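Local structure of oligopeptide ABC transporter, periplasmic oligopeptide-binding protein, putative (Thermotoga maritima MSB8, 5IPW) at residues 131-139 with 186-196. The protein probably binds oligopeptides in the periplasm as the solute-binding component of an ABC transporter for peptide uptake. Numbering follows the deposited sequence.
Sequences DIVFWVNDI and GFTGAPAHYLK
In this family 5 solute-binding protein, the type I beta turn Gly186–Gly189, and the short helix 192-195 that begins just beyond it after Pro191 at the N-cap, pack against helix 129-140. Gly186 O sits over one face of the Trp135 indole, 3.4 Å from CZ2, while the benzo edge of the indole points at the face of Phe187 in an offset edge-to-face pair, planes at 83°. With CG anti to the backbone N (chi1 176°), the indole reaches under the Gly186 carbonyl, and Trp135 CB rests 3.4 Å from Gly189 CA. A leucine in place of Trp135 would probably leave the face of Phe187 without its aromatic edge and open a gap beneath the turn. The backbone adds a nearly straight hydrogen bond, Ala190 N to Asp131 O (3.3 Å, 169°), reaching that oxygen from the face opposite Trp135 N. At the start of helix 192-195, Asp131 OD1 accepts from Ala192 N (3.1 Å) and from a water that also bonds His193 N, while Asp131 OD2 accepts a hydrogen bond from Trp121 NE1. Ala192 CB lies over the Phe134 ring, 3.6 Å from CG, and Leu195 CB and Lys196 CG approach the same ring obliquely, near CZ and CE1. Ile139 and Leu195 meet Phe224 of helix 220-227, and Ile132 rests on strand 166-171, wedging helix 129-140 between the 186-196 segment and the antiparallel sheet.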
ATOM      1  N   ASP A 131       5.529  26.415   3.350  1.00 41.29           N
ATOM      2  CA  ASP A 131       5.449  25.579   2.147  1.00 39.40           C
ATOM      3  C   ASP A 131       4.373  24.494   2.251  1.00 40.97           C
ATOM      4  O   ASP A 131       3.787  24.095   1.241  1.00 41.10           O
ATOM      5  CB  ASP A 131       6.801  24.941   1.854  1.00 37.20           C
ATOM      6  CG  ASP A 131       7.820  25.947   1.391  1.00 37.48           C
ATOM      7  OD1 ASP A 131       7.445  26.842   0.601  1.00 38.07           O
ATOM      8  OD2 ASP A 131       8.993  25.844   1.805  1.00 36.65           O
ATOM      9  N   ILE A 132       4.130  24.006   3.462  1.00 41.64           N
ATOM     10  CA  ILE A 132       3.068  23.040   3.687  1.00 41.69           C
ATOM     11  C   ILE A 132       1.725  23.745   3.587  1.00 43.09           C
ATOM     12  O   ILE A 132       0.818  23.256   2.919  1.00 43.83           O
ATOM     13  CB  ILE A 132       3.199  22.348   5.051  1.00 42.21           C
ATOM     14  CG1 ILE A 132       4.520  21.570   5.099  1.00 42.52           C
ATOM     15  CG2 ILE A 132       2.011  21.415   5.291  1.00 42.27           C
ATOM     16  CD1 ILE A 132       4.860  20.968   6.446  1.00 42.11           C
ATOM     17  N   VAL A 133       1.610  24.902   4.233  1.00 44.14           N
ATOM     18  CA  VAL A 133       0.361  25.672   4.208  1.00 44.34           C
ATOM     19  C   VAL A 133       0.030  26.055   2.769  1.00 43.01           C
ATOM     20  O   VAL A 133      -1.092  25.885   2.300  1.00 43.70           O
ATOM     21  CB  VAL A 133       0.456  26.947   5.072  1.00 44.59           C
ATOM     22  CG1 VAL A 133      -0.783  27.810   4.891  1.00 44.88           C
ATOM     23  CG2 VAL A 133       0.631  26.590   6.544  1.00 44.54           C
ATOM     24  N   PHE A 134       1.024  26.576   2.072  1.00 43.24           N
ATOM     25  CA  PHE A 134       0.874  26.893   0.664  1.00 44.13           C
ATOM     26  C   PHE A 134       0.290  25.704  -0.094  1.00 46.19           C
ATOM     27  O   PHE A 134      -0.651  25.847  -0.867  1.00 48.62           O
ATOM     28  CB  PHE A 134       2.221  27.265   0.063  1.00 41.98           C
ATOM     29  CG  PHE A 134       2.183  27.424  -1.419  1.00 41.17           C
ATOM     30  CD1 PHE A 134       1.567  28.522  -1.991  1.00 40.64           C
ATOM     31  CD2 PHE A 134       2.743  26.467  -2.246  1.00 41.13           C
ATOM     32  CE1 PHE A 134       1.522  28.670  -3.362  1.00 40.20           C
ATOM     33  CE2 PHE A 134       2.703  26.610  -3.619  1.00 39.59           C
ATOM     34  CZ  PHE A 134       2.090  27.712  -4.178  1.00 39.42           C
ATOM     35  N   TRP A 135       0.853  24.528   0.145  1.00 46.33           N
ATOM     36  CA  TRP A 135       0.385  23.322  -0.510  1.00 46.67           C
ATOM     37  C   TRP A 135      -1.069  22.978  -0.157  1.00 48.88           C
ATOM     38  O   TRP A 135      -1.875  22.757  -1.064  1.00 47.08           O
ATOM     39  CB  TRP A 135       1.304  22.149  -0.182  1.00 45.69           C
ATOM     40  CG  TRP A 135       0.828  20.857  -0.744  1.00 45.79           C
ATOM     41  CD1 TRP A 135       0.832  20.484  -2.054  1.00 44.74           C
ATOM     42  CD2 TRP A 135       0.278  19.760  -0.013  1.00 44.00           C
ATOM     43  NE1 TRP A 135       0.320  19.221  -2.183  1.00 45.26           N
ATOM     44  CE2 TRP A 135      -0.028  18.752  -0.944  1.00 44.29           C
ATOM     45  CE3 TRP A 135       0.020  19.532   1.338  1.00 44.57           C
ATOM     46  CZ2 TRP A 135      -0.589  17.526  -0.567  1.00 44.93           C
ATOM     47  CZ3 TRP A 135      -0.546  18.322   1.714  1.00 44.87           C
ATOM     48  CH2 TRP A 135      -0.844  17.332   0.765  1.00 44.59           C
ATOM     49  N   VAL A 136      -1.420  22.945   1.131  1.00 49.41           N
ATOM     50  CA  VAL A 136      -2.770  22.488   1.486  1.00 51.19           C
ATOM     51  C   VAL A 136      -3.830  23.506   1.063  1.00 52.83           C
ATOM     52  O   VAL A 136      -4.878  23.113   0.558  1.00 56.11           O
ATOM     53  CB  VAL A 136      -2.980  22.045   2.971  1.00 52.49           C
ATOM     54  CG1 VAL A 136      -1.677  21.714   3.682  1.00 52.17           C
ATOM     55  CG2 VAL A 136      -3.783  23.055   3.774  1.00 53.73           C
ATOM     56  N   ASN A 137      -3.560  24.797   1.241  1.00 51.71           N
ATOM     57  CA  ASN A 137      -4.563  25.824   0.938  1.00 52.84           C
ATOM     58  C   ASN A 137      -4.643  26.188  -0.536  1.00 54.11           C
ATOM     59  O   ASN A 137      -5.732  26.226  -1.107  1.00 55.03           O
ATOM     60  CB  ASN A 137      -4.308  27.095   1.747  1.00 53.27           C
ATOM     61  CG  ASN A 137      -4.546  26.900   3.236  1.00 54.69           C
ATOM     62  OD1 ASN A 137      -5.269  25.994   3.659  1.00 55.22           O
ATOM     63  ND2 ASN A 137      -3.932  27.753   4.041  1.00 54.77           N
ATOM     64  N   ASP A 138      -3.490  26.456  -1.142  1.00 53.71           N
ATOM     65  CA  ASP A 138      -3.436  27.047  -2.474  1.00 52.09           C
ATOM     66  C   ASP A 138      -3.210  26.046  -3.612  1.00 51.77           C
ATOM     67  O   ASP A 138      -3.225  26.440  -4.781  1.00 51.79           O
ATOM     68  CB  ASP A 138      -2.349  28.121  -2.508  1.00 53.72           C
ATOM     69  CG  ASP A 138      -2.608  29.239  -1.517  1.00 56.08           C
ATOM     70  OD1 ASP A 138      -3.771  29.673  -1.406  1.00 58.77           O
ATOM     71  OD2 ASP A 138      -1.654  29.689  -0.851  1.00 57.15           O
ATOM     72  N   ILE A 139      -2.994  24.771  -3.286  1.00 49.65           N
ATOM     73  CA  ILE A 139      -2.916  23.728  -4.309  1.00 50.24           C
ATOM     74  C   ILE A 139      -4.030  22.716  -4.091  1.00 52.61           C
ATOM     75  O   ILE A 139      -4.930  22.593  -4.925  1.00 54.46           O
ATOM     76  CB  ILE A 139      -1.533  23.031  -4.356  1.00 49.35           C
ATOM     77  CG1 ILE A 139      -0.435  24.086  -4.580  1.00 48.85           C
ATOM     78  CG2 ILE A 139      -1.505  21.975  -5.455  1.00 47.38           C
ATOM     79  CD1 ILE A 139       0.949  23.543  -4.862  1.00 46.87           C
ATOM     80  N   GLY A 186       1.455  13.495   0.307  1.00 51.81           N
ATOM     81  CA  GLY A 186       2.479  14.513   0.027  1.00 54.06           C
ATOM     82  C   GLY A 186       2.451  15.716   0.958  1.00 53.50           C
ATOM     83  O   GLY A 186       2.560  16.872   0.504  1.00 50.56           O
ATOM     84  N   PHE A 187       2.361  15.441   2.262  1.00 48.18           N
ATOM     85  CA  PHE A 187       2.184  16.489   3.264  1.00 47.35           C
ATOM     86  C   PHE A 187       3.429  17.341   3.514  1.00 46.80           C
ATOM     87  O   PHE A 187       3.383  18.295   4.295  1.00 47.24           O
ATOM     88  CB  PHE A 187       1.638  15.887   4.564  1.00 46.76           C
ATOM     89  CG  PHE A 187       0.273  15.296   4.394  1.00 47.44           C
ATOM     90  CD1 PHE A 187      -0.854  16.103   4.449  1.00 49.05           C
ATOM     91  CD2 PHE A 187       0.112  13.954   4.101  1.00 48.63           C
ATOM     92  CE1 PHE A 187      -2.119  15.575   4.247  1.00 49.24           C
ATOM     93  CE2 PHE A 187      -1.149  13.416   3.903  1.00 48.91           C
ATOM     94  CZ  PHE A 187      -2.269  14.227   3.975  1.00 47.96           C
ATOM     95  N   THR A 188       4.524  17.024   2.825  1.00 43.35           N
ATOM     96  CA  THR A 188       5.728  17.833   2.899  1.00 42.75           C
ATOM     97  C   THR A 188       5.567  19.158   2.171  1.00 41.78           C
ATOM     98  O   THR A 188       6.360  20.072   2.364  1.00 41.11           O
ATOM     99  CB  THR A 188       6.935  17.082   2.325  1.00 42.12           C
ATOM    100  OG1 THR A 188       6.636  16.645   0.998  1.00 41.84           O
ATOM    101  CG2 THR A 188       7.262  15.873   3.202  1.00 42.95           C
ATOM    102  N   GLY A 189       4.551  19.257   1.320  1.00 43.39           N
ATOM    103  CA  GLY A 189       4.186  20.531   0.699  1.00 41.94           C
ATOM    104  C   GLY A 189       4.867  20.759  -0.635  1.00 40.31           C
ATOM    105  O   GLY A 189       5.277  19.812  -1.296  1.00 38.50           O
ATOM    106  N   ALA A 190       4.983  22.026  -1.024  1.00 38.95           N
ATOM    107  CA  ALA A 190       5.564  22.395  -2.310  1.00 39.35           C
ATOM    108  C   ALA A 190       6.249  23.758  -2.199  1.00 39.21           C
ATOM    109  O   ALA A 190       5.939  24.537  -1.301  1.00 38.74           O
ATOM    110  CB  ALA A 190       4.479  22.422  -3.376  1.00 40.34           C
ATOM    111  N   PRO A 191       7.186  24.050  -3.114  1.00 39.23           N
ATOM    112  CA  PRO A 191       8.037  25.240  -2.984  1.00 38.61           C
ATOM    113  C   PRO A 191       7.355  26.538  -3.400  1.00 38.89           C
ATOM    114  O   PRO A 191       7.411  26.939  -4.563  1.00 38.25           O
ATOM    115  CB  PRO A 191       9.214  24.920  -3.904  1.00 39.27           C
ATOM    116  CG  PRO A 191       8.633  24.030  -4.949  1.00 39.06           C
ATOM    117  CD  PRO A 191       7.578  23.213  -4.262  1.00 38.23           C
ATOM    118  N   ALA A 192       6.725  27.194  -2.433  1.00 40.52           N
ATOM    119  CA  ALA A 192       6.019  28.448  -2.673  1.00 40.32           C
ATOM    120  C   ALA A 192       6.911  29.498  -3.322  1.00 41.11           C
ATOM    121  O   ALA A 192       6.465  30.245  -4.189  1.00 43.33           O
ATOM    122  CB  ALA A 192       5.452  28.980  -1.374  1.00 40.26           C
ATOM    123  N   HIS A 193       8.175  29.549  -2.922  1.00 40.92           N
ATOM    124  CA  HIS A 193       9.094  30.562  -3.455  1.00 40.14           C
ATOM    125  C   HIS A 193       9.265  30.438  -4.970  1.00 40.41           C
ATOM    126  O   HIS A 193       9.528  31.434  -5.651  1.00 42.33           O
ATOM    127  CB  HIS A 193      10.453  30.495  -2.749  1.00 38.98           C
ATOM    128  CG  HIS A 193      11.305  29.338  -3.168  1.00 38.96           C
ATOM    129  ND1 HIS A 193      11.122  28.059  -2.682  1.00 39.66           N
ATOM    130  CD2 HIS A 193      12.354  29.270  -4.023  1.00 38.38           C
ATOM    131  CE1 HIS A 193      12.017  27.252  -3.225  1.00 39.84           C
ATOM    132  NE2 HIS A 193      12.781  27.963  -4.039  1.00 39.60           N
ATOM    133  N   TYR A 194       9.121  29.216  -5.484  1.00 38.53           N
ATOM    134  CA  TYR A 194       9.193  28.952  -6.917  1.00 37.63           C
ATOM    135  C   TYR A 194       7.831  29.031  -7.598  1.00 37.93           C
ATOM    136  O   TYR A 194       7.736  29.554  -8.702  1.00 37.90           O
ATOM    137  CB  TYR A 194       9.797  27.569  -7.183  1.00 37.61           C
ATOM    138  CG  TYR A 194       9.826  27.183  -8.655  1.00 37.91           C
ATOM    139  CD1 TYR A 194      10.751  27.748  -9.529  1.00 37.99           C
ATOM    140  CD2 TYR A 194       8.923  26.252  -9.170  1.00 39.13           C
ATOM    141  CE1 TYR A 194      10.774  27.400 -10.875  1.00 39.13           C
ATOM    142  CE2 TYR A 194       8.941  25.892 -10.512  1.00 38.75           C
ATOM    143  CZ  TYR A 194       9.862  26.472 -11.361  1.00 38.27           C
ATOM    144  OH  TYR A 194       9.875  26.114 -12.684  1.00 37.35           O
ATOM    145  N   LEU A 195       6.792  28.502  -6.953  1.00 37.51           N
ATOM    146  CA  LEU A 195       5.497  28.311  -7.616  1.00 39.44           C
ATOM    147  C   LEU A 195       4.545  29.512  -7.603  1.00 41.59           C
ATOM    148  O   LEU A 195       3.681  29.624  -8.479  1.00 40.97           O
ATOM    149  CB  LEU A 195       4.778  27.100  -7.025  1.00 38.53           C
ATOM    150  CG  LEU A 195       5.378  25.756  -7.431  1.00 38.26           C
ATOM    151  CD1 LEU A 195       4.740  24.635  -6.631  1.00 38.09           C
ATOM    152  CD2 LEU A 195       5.209  25.505  -8.919  1.00 37.41           C
ATOM    153  N   LYS A 196       4.692  30.398  -6.619  1.00 43.36           N
ATOM    154  CA  LYS A 196       3.790  31.549  -6.477  1.00 43.28           C
ATOM    155  C   LYS A 196       3.737  32.442  -7.722  1.00 43.70           C
ATOM    156  O   LYS A 196       2.720  33.093  -7.968  1.00 43.76           O
ATOM    157  CB  LYS A 196       4.165  32.388  -5.257  1.00 42.84           C
ATOM    158  CG  LYS A 196       3.630  31.835  -3.954  1.00 44.02           C
ATOM    159  CD  LYS A 196       4.025  32.709  -2.778  1.00 46.30           C
ATOM    160  CE  LYS A 196       3.222  32.342  -1.537  1.00 49.85           C
ATOM    161  NZ  LYS A 196       3.573  33.175  -0.351  1.00 51.81           N
TER
HETATM  162  O   HOH W   1       9.254  28.287  -0.631  1.00 32.93           O